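Local structure of adenylate isopentenyltransferase (Humulus lupulus, 3A8T) at residues L296-A308 / I320-I332. The protein transfers an isopentenyl group from dimethylallyl diphosphate to AMP, ADP or ATP, a step in making plant cytokinins. Sequence-based numbering, arbitrary orientation.
Sequences LRRLDATESFRAA and IWEKQVLEPSVKI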
loop_
_atom_site.group_PDB
_atom_site.type_symbol
_atom_site.label_atom_id
_atom_site.label_comp_id
_atom_site.label_asym_id
_atom_site.label_seq_id
_atom_site.Cartn_x
_atom_site.Cartn_y
_atom_site.Cartn_z
ATOM N N LEU A 296 17.594 -5.883 7.325
ATOM C CA LEU A 296 16.214 -6.248 7.088
ATOM C C LEU A 296 15.976 -7.678 7.469
ATOM O O LEU A 296 16.675 -8.557 7.004
ATOM C CB LEU A 296 15.895 -6.053 5.615
ATOM C CG LEU A 296 16.181 -4.704 4.977
ATOM C CD1 LEU A 296 16.025 -4.862 3.471
ATOM C CD2 LEU A 296 15.271 -3.646 5.575
ATOM N N ARG A 297 14.981 -7.929 8.299
ATOM C CA ARG A 297 14.689 -9.298 8.715
ATOM C C ARG A 297 13.660 -9.801 7.709
ATOM O O ARG A 297 12.537 -9.354 7.720
ATOM C CB ARG A 297 14.152 -9.292 10.159
ATOM C CG ARG A 297 15.025 -8.523 11.169
ATOM C CD ARG A 297 16.417 -9.138 11.329
ATOM N NE ARG A 297 16.358 -10.480 11.903
ATOM C CZ ARG A 297 16.404 -10.736 13.206
ATOM N NH1 ARG A 297 16.541 -9.747 14.082
ATOM N NH2 ARG A 297 16.227 -11.971 13.634
ATOM N N ARG A 298 14.054 -10.704 6.823
ATOM C CA ARG A 298 13.149 -11.166 5.778
ATOM C C ARG A 298 12.172 -12.238 6.136
ATOM O O ARG A 298 12.535 -13.270 6.711
ATOM C CB ARG A 298 13.936 -11.603 4.537
ATOM C CG ARG A 298 13.061 -11.763 3.272
ATOM C CD ARG A 298 13.868 -11.783 1.947
ATOM N NE ARG A 298 15.060 -12.612 2.025
ATOM C CZ ARG A 298 15.078 -13.942 1.946
ATOM N NH1 ARG A 298 13.952 -14.636 1.772
ATOM N NH2 ARG A 298 16.239 -14.586 2.070
ATOM N N LEU A 299 10.915 -11.997 5.796
ATOM C CA LEU A 299 9.865 -12.983 6.082
ATOM C C LEU A 299 9.398 -13.491 4.737
ATOM O O LEU A 299 9.051 -12.708 3.874
ATOM C CB LEU A 299 8.686 -12.352 6.834
ATOM C CG LEU A 299 9.017 -11.739 8.196
ATOM C CD1 LEU A 299 7.848 -10.912 8.662
ATOM C CD2 LEU A 299 9.407 -12.807 9.219
ATOM N N ASP A 300 9.423 -14.796 4.532
ATOM C CA ASP A 300 8.995 -15.287 3.256
ATOM C C ASP A 300 7.549 -15.713 3.294
ATOM O O ASP A 300 7.212 -16.814 3.749
ATOM C CB ASP A 300 9.853 -16.455 2.801
ATOM C CG ASP A 300 9.604 -16.810 1.327
ATOM O OD1 ASP A 300 8.495 -16.517 0.787
ATOM O OD2 ASP A 300 10.515 -17.369 0.701
ATOM N N ALA A 301 6.704 -14.841 2.766
ATOM C CA ALA A 301 5.278 -15.053 2.684
ATOM C C ALA A 301 4.852 -15.823 1.414
ATOM O O ALA A 301 3.663 -15.959 1.150
ATOM C CB ALA A 301 4.581 -13.688 2.704
ATOM N N THR A 302 5.796 -16.306 0.617
ATOM C CA THR A 302 5.422 -16.978 -0.631
ATOM C C THR A 302 4.407 -18.118 -0.588
ATOM O O THR A 302 3.474 -18.107 -1.331
ATOM C CB THR A 302 6.657 -17.448 -1.388
ATOM O OG1 THR A 302 7.507 -16.313 -1.636
ATOM C CG2 THR A 302 6.234 -18.117 -2.714
ATOM N N GLU A 303 4.555 -19.079 0.296
ATOM C CA GLU A 303 3.623 -20.151 0.318
ATOM C C GLU A 303 2.299 -19.730 0.884
ATOM O O GLU A 303 1.278 -20.409 0.667
ATOM C CB GLU A 303 4.157 -21.303 1.150
ATOM C CG GLU A 303 5.461 -21.887 0.608
ATOM C CD GLU A 303 5.342 -22.407 -0.811
ATOM O OE1 GLU A 303 4.332 -23.092 -1.111
ATOM O OE2 GLU A 303 6.271 -22.136 -1.612
ATOM N N SER A 304 2.313 -18.650 1.649
ATOM C CA SER A 304 1.099 -18.141 2.251
ATOM C C SER A 304 0.245 -17.588 1.146
ATOM O O SER A 304 -0.961 -17.779 1.128
ATOM C CB SER A 304 1.395 -17.007 3.268
ATOM O OG SER A 304 2.049 -17.446 4.446
ATOM N N PHE A 305 0.898 -16.885 0.227
ATOM C CA PHE A 305 0.239 -16.277 -0.905
ATOM C C PHE A 305 -0.237 -17.294 -1.929
ATOM O O PHE A 305 -1.369 -17.177 -2.450
ATOM C CB PHE A 305 1.179 -15.227 -1.524
ATOM C CG PHE A 305 1.236 -13.960 -0.720
ATOM C CD1 PHE A 305 0.543 -12.840 -1.116
ATOM C CD2 PHE A 305 1.859 -13.940 0.518
ATOM C CE1 PHE A 305 0.458 -11.716 -0.283
ATOM C CE2 PHE A 305 1.771 -12.819 1.353
ATOM C CZ PHE A 305 1.069 -11.712 0.948
ATOM N N ARG A 306 0.611 -18.293 -2.194
ATOM C CA ARG A 306 0.283 -19.384 -3.125
ATOM C C ARG A 306 -1.029 -19.967 -2.605
ATOM O O ARG A 306 -2.021 -20.035 -3.325
ATOM C CB ARG A 306 1.366 -20.463 -3.068
ATOM C CG ARG A 306 1.877 -21.007 -4.382
ATOM C CD ARG A 306 3.043 -22.040 -4.170
ATOM N NE ARG A 306 4.388 -21.507 -4.422
ATOM C CZ ARG A 306 4.758 -21.060 -5.611
ATOM N NH1 ARG A 306 3.889 -21.107 -6.612
ATOM N NH2 ARG A 306 5.963 -20.541 -5.810
ATOM N N ALA A 307 -1.036 -20.372 -1.343
ATOM C CA ALA A 307 -2.248 -20.920 -0.727
ATOM C C ALA A 307 -3.409 -19.902 -0.730
ATOM O O ALA A 307 -4.565 -20.250 -0.890
ATOM C CB ALA A 307 -1.945 -21.350 0.673
ATOM N N ALA A 308 -3.084 -18.635 -0.570
ATOM C CA ALA A 308 -4.082 -17.573 -0.569
ATOM C C ALA A 308 -4.791 -17.424 -1.917
ATOM O O ALA A 308 -5.856 -16.834 -1.989
ATOM C CB ALA A 308 -3.402 -16.260 -0.205
ATOM N N ILE A 320 -0.265 -21.338 7.280
ATOM C CA ILE A 320 1.056 -21.114 6.711
ATOM C C ILE A 320 1.659 -19.821 7.168
ATOM O O ILE A 320 2.782 -19.779 7.630
ATOM C CB ILE A 320 0.951 -21.203 5.158
ATOM C CG1 ILE A 320 0.522 -22.665 4.787
ATOM C CG2 ILE A 320 2.249 -20.798 4.536
ATOM C CD1 ILE A 320 -0.316 -22.891 3.547
ATOM N N TRP A 321 0.880 -18.770 7.046
ATOM C CA TRP A 321 1.263 -17.455 7.490
ATOM C C TRP A 321 1.605 -17.431 8.994
ATOM O O TRP A 321 2.556 -16.796 9.426
ATOM C CB TRP A 321 0.078 -16.532 7.157
ATOM C CG TRP A 321 0.164 -15.140 7.669
ATOM C CD1 TRP A 321 -0.351 -14.661 8.847
ATOM C CD2 TRP A 321 0.705 -14.016 6.986
ATOM N NE1 TRP A 321 -0.185 -13.304 8.918
ATOM C CE2 TRP A 321 0.466 -12.883 7.793
ATOM C CE3 TRP A 321 1.376 -13.851 5.773
ATOM C CZ2 TRP A 321 0.871 -11.605 7.416
ATOM C CZ3 TRP A 321 1.774 -12.585 5.404
ATOM C CH2 TRP A 321 1.524 -11.483 6.210
ATOM N N GLU A 322 0.832 -18.147 9.791
ATOM C CA GLU A 322 1.026 -18.183 11.224
ATOM C C GLU A 322 2.407 -18.719 11.474
ATOM O O GLU A 322 3.190 -18.112 12.167
ATOM C CB GLU A 322 -0.044 -19.086 11.869
ATOM C CG GLU A 322 -0.587 -18.549 13.205
ATOM C CD GLU A 322 -2.146 -18.551 13.328
ATOM O OE1 GLU A 322 -2.710 -19.668 13.443
ATOM O OE2 GLU A 322 -2.795 -17.447 13.324
ATOM N N LYS A 323 2.713 -19.851 10.848
ATOM C CA LYS A 323 4.005 -20.510 10.988
ATOM C C LYS A 323 5.157 -19.824 10.284
ATOM O O LYS A 323 6.211 -19.658 10.862
ATOM C CB LYS A 323 3.937 -21.955 10.469
ATOM C CG LYS A 323 3.024 -22.859 11.254
ATOM C CD LYS A 323 2.815 -24.239 10.604
ATOM C CE LYS A 323 4.150 -25.051 10.420
ATOM N NZ LYS A 323 4.895 -25.431 11.692
ATOM N N GLN A 324 4.958 -19.414 9.046
ATOM C CA GLN A 324 6.069 -18.833 8.304
ATOM C C GLN A 324 6.347 -17.353 8.398
ATOM O O GLN A 324 7.470 -16.909 8.166
ATOM C CB GLN A 324 5.961 -19.229 6.821
ATOM C CG GLN A 324 5.904 -20.747 6.607
ATOM C CD GLN A 324 6.086 -21.179 5.142
ATOM O OE1 GLN A 324 6.442 -22.329 4.879
ATOM N NE2 GLN A 324 5.856 -20.263 4.189
ATOM N N VAL A 325 5.333 -16.590 8.756
ATOM C CA VAL A 325 5.466 -15.140 8.793
ATOM C C VAL A 325 5.256 -14.559 10.169
ATOM O O VAL A 325 6.054 -13.808 10.646
ATOM C CB VAL A 325 4.428 -14.497 7.819
ATOM C CG1 VAL A 325 4.544 -13.008 7.841
ATOM C CG2 VAL A 325 4.595 -15.059 6.404
ATOM N N LEU A 326 4.160 -14.926 10.805
ATOM C CA LEU A 326 3.869 -14.392 12.101
ATOM C C LEU A 326 4.748 -14.901 13.205
ATOM O O LEU A 326 5.382 -14.106 13.822
ATOM C CB LEU A 326 2.371 -14.585 12.433
ATOM C CG LEU A 326 1.872 -13.955 13.748
ATOM C CD1 LEU A 326 2.061 -12.411 13.743
ATOM C CD2 LEU A 326 0.399 -14.365 13.992
ATOM N N GLU A 327 4.824 -16.204 13.454
ATOM C CA GLU A 327 5.657 -16.696 14.578
ATOM C C GLU A 327 7.063 -16.097 14.548
ATOM O O GLU A 327 7.535 -15.585 15.553
ATOM C CB GLU A 327 5.639 -18.245 14.652
ATOM C CG GLU A 327 6.988 -19.014 14.381
ATOM C CD GLU A 327 6.778 -20.562 14.007
ATOM O OE1 GLU A 327 7.383 -21.004 12.980
ATOM O OE2 GLU A 327 6.012 -21.320 14.719
ATOM N N PRO A 328 7.742 -16.113 13.395
ATOM C CA PRO A 328 9.093 -15.520 13.348
ATOM C C PRO A 328 9.091 -14.009 13.718
ATOM O O PRO A 328 9.922 -13.547 14.462
ATOM C CB PRO A 328 9.527 -15.756 11.895
ATOM C CG PRO A 328 8.771 -17.012 11.512
ATOM C CD PRO A 328 7.412 -16.794 12.133
ATOM N N SER A 329 8.147 -13.234 13.186
ATOM C CA SER A 329 8.069 -11.785 13.496
ATOM C C SER A 329 7.874 -11.537 15.002
ATOM O O SER A 329 8.492 -10.635 15.536
ATOM C CB SER A 329 6.891 -11.101 12.773
ATOM O OG SER A 329 6.910 -11.282 11.372
ATOM N N VAL A 330 7.005 -12.323 15.652
ATOM C CA VAL A 330 6.738 -12.147 17.079
ATOM C C VAL A 330 8.069 -12.231 17.832
ATOM O O VAL A 330 8.384 -11.334 18.647
ATOM C CB VAL A 330 5.722 -13.218 17.616
ATOM C CG1 VAL A 330 5.704 -13.239 19.138
ATOM C CG2 VAL A 330 4.371 -12.927 17.129
ATOM N N LYS A 331 8.849 -13.276 17.512
ATOM C CA LYS A 331 10.156 -13.497 18.104
ATOM C C LYS A 331 11.114 -12.314 17.874
ATOM O O LYS A 331 11.770 -11.817 18.809
ATOM C CB LYS A 331 10.793 -14.752 17.536
ATOM C CG LYS A 331 10.080 -16.009 17.876
ATOM C CD LYS A 331 10.325 -17.088 16.828
ATOM C CE LYS A 331 11.735 -17.674 16.893
ATOM N NZ LYS A 331 11.896 -18.991 16.130
ATOM N N ILE A 332 11.207 -11.861 16.634
ATOM C CA ILE A 332 12.092 -10.748 16.345
ATOM C C ILE A 332 11.647 -9.506 17.143
ATOM O O ILE A 332 12.452 -8.885 17.784
ATOM C CB ILE A 332 12.083 -10.418 14.820
ATOM C CG1 ILE A 332 12.685 -11.570 14.021
ATOM C CG2 ILE A 332 12.836 -9.106 14.524
ATOM C CD1 ILE A 332 12.437 -11.449 12.469
HETATM O O HOH W 1 15.310 -8.888 17.176
#
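Ile320 meets the helix at 302-308 with two of its branches. Its CD1 lies 3.6 Å from Ala307 CB, and its CG2 rests on Ser304 and on Glu303 CB. Trp321 follows. Its CG is anti to the backbone N (chi1 173°), and the indole reaches in beside Ser304 and Ala301. Ser304 OG lies in the ring plane at the indole edge; Ala301 CB also meets the edge, 4.0 Å from Trp321 CZ3. Phe305 runs alongside the indole and points the same way. Trp321 NE1 donates a hydrogen bond to Asp59, on the helix that follows the P-loop. One turn on, Gln324 crosses Glu303, with NE2 3.6 Å from Glu303 CB. Val325 splits its methyls. CG2 packs on Ala301, while CG1 lies over one face of the indole, toward its rim, and 4.0 Å from Leu299 CD1. The helix widens to a pi-type turn at 322-326 and kinks at Pro328, whose CB touches Leu299 CD2 at 4.0 Å. At Ile332, CG1 sits 3.6 Å above one face of the Arg297 guanidinium, toward its rim. The arginine chain bends at chi2 and at chi3 (-65°), which folds the guanidinium over Ile332. A water hydrogen-bonds to Ile332 O and, weakly, to Arg297 NH1. With an alanine here in place of the arginine, much of the Ile332 side chain would probably lose its cover, and the water its weak link to the strand. Strand 296-300 is an outer strand of the parallel Rossmann-type sheet, and helix 320-332 runs back along it, at 166° between their directions. Direct contact between the segments is mainly apolar, so cohesion here probably rests on close packing. The water is a polar link at one end, and the indole N-H is spent outside the contact.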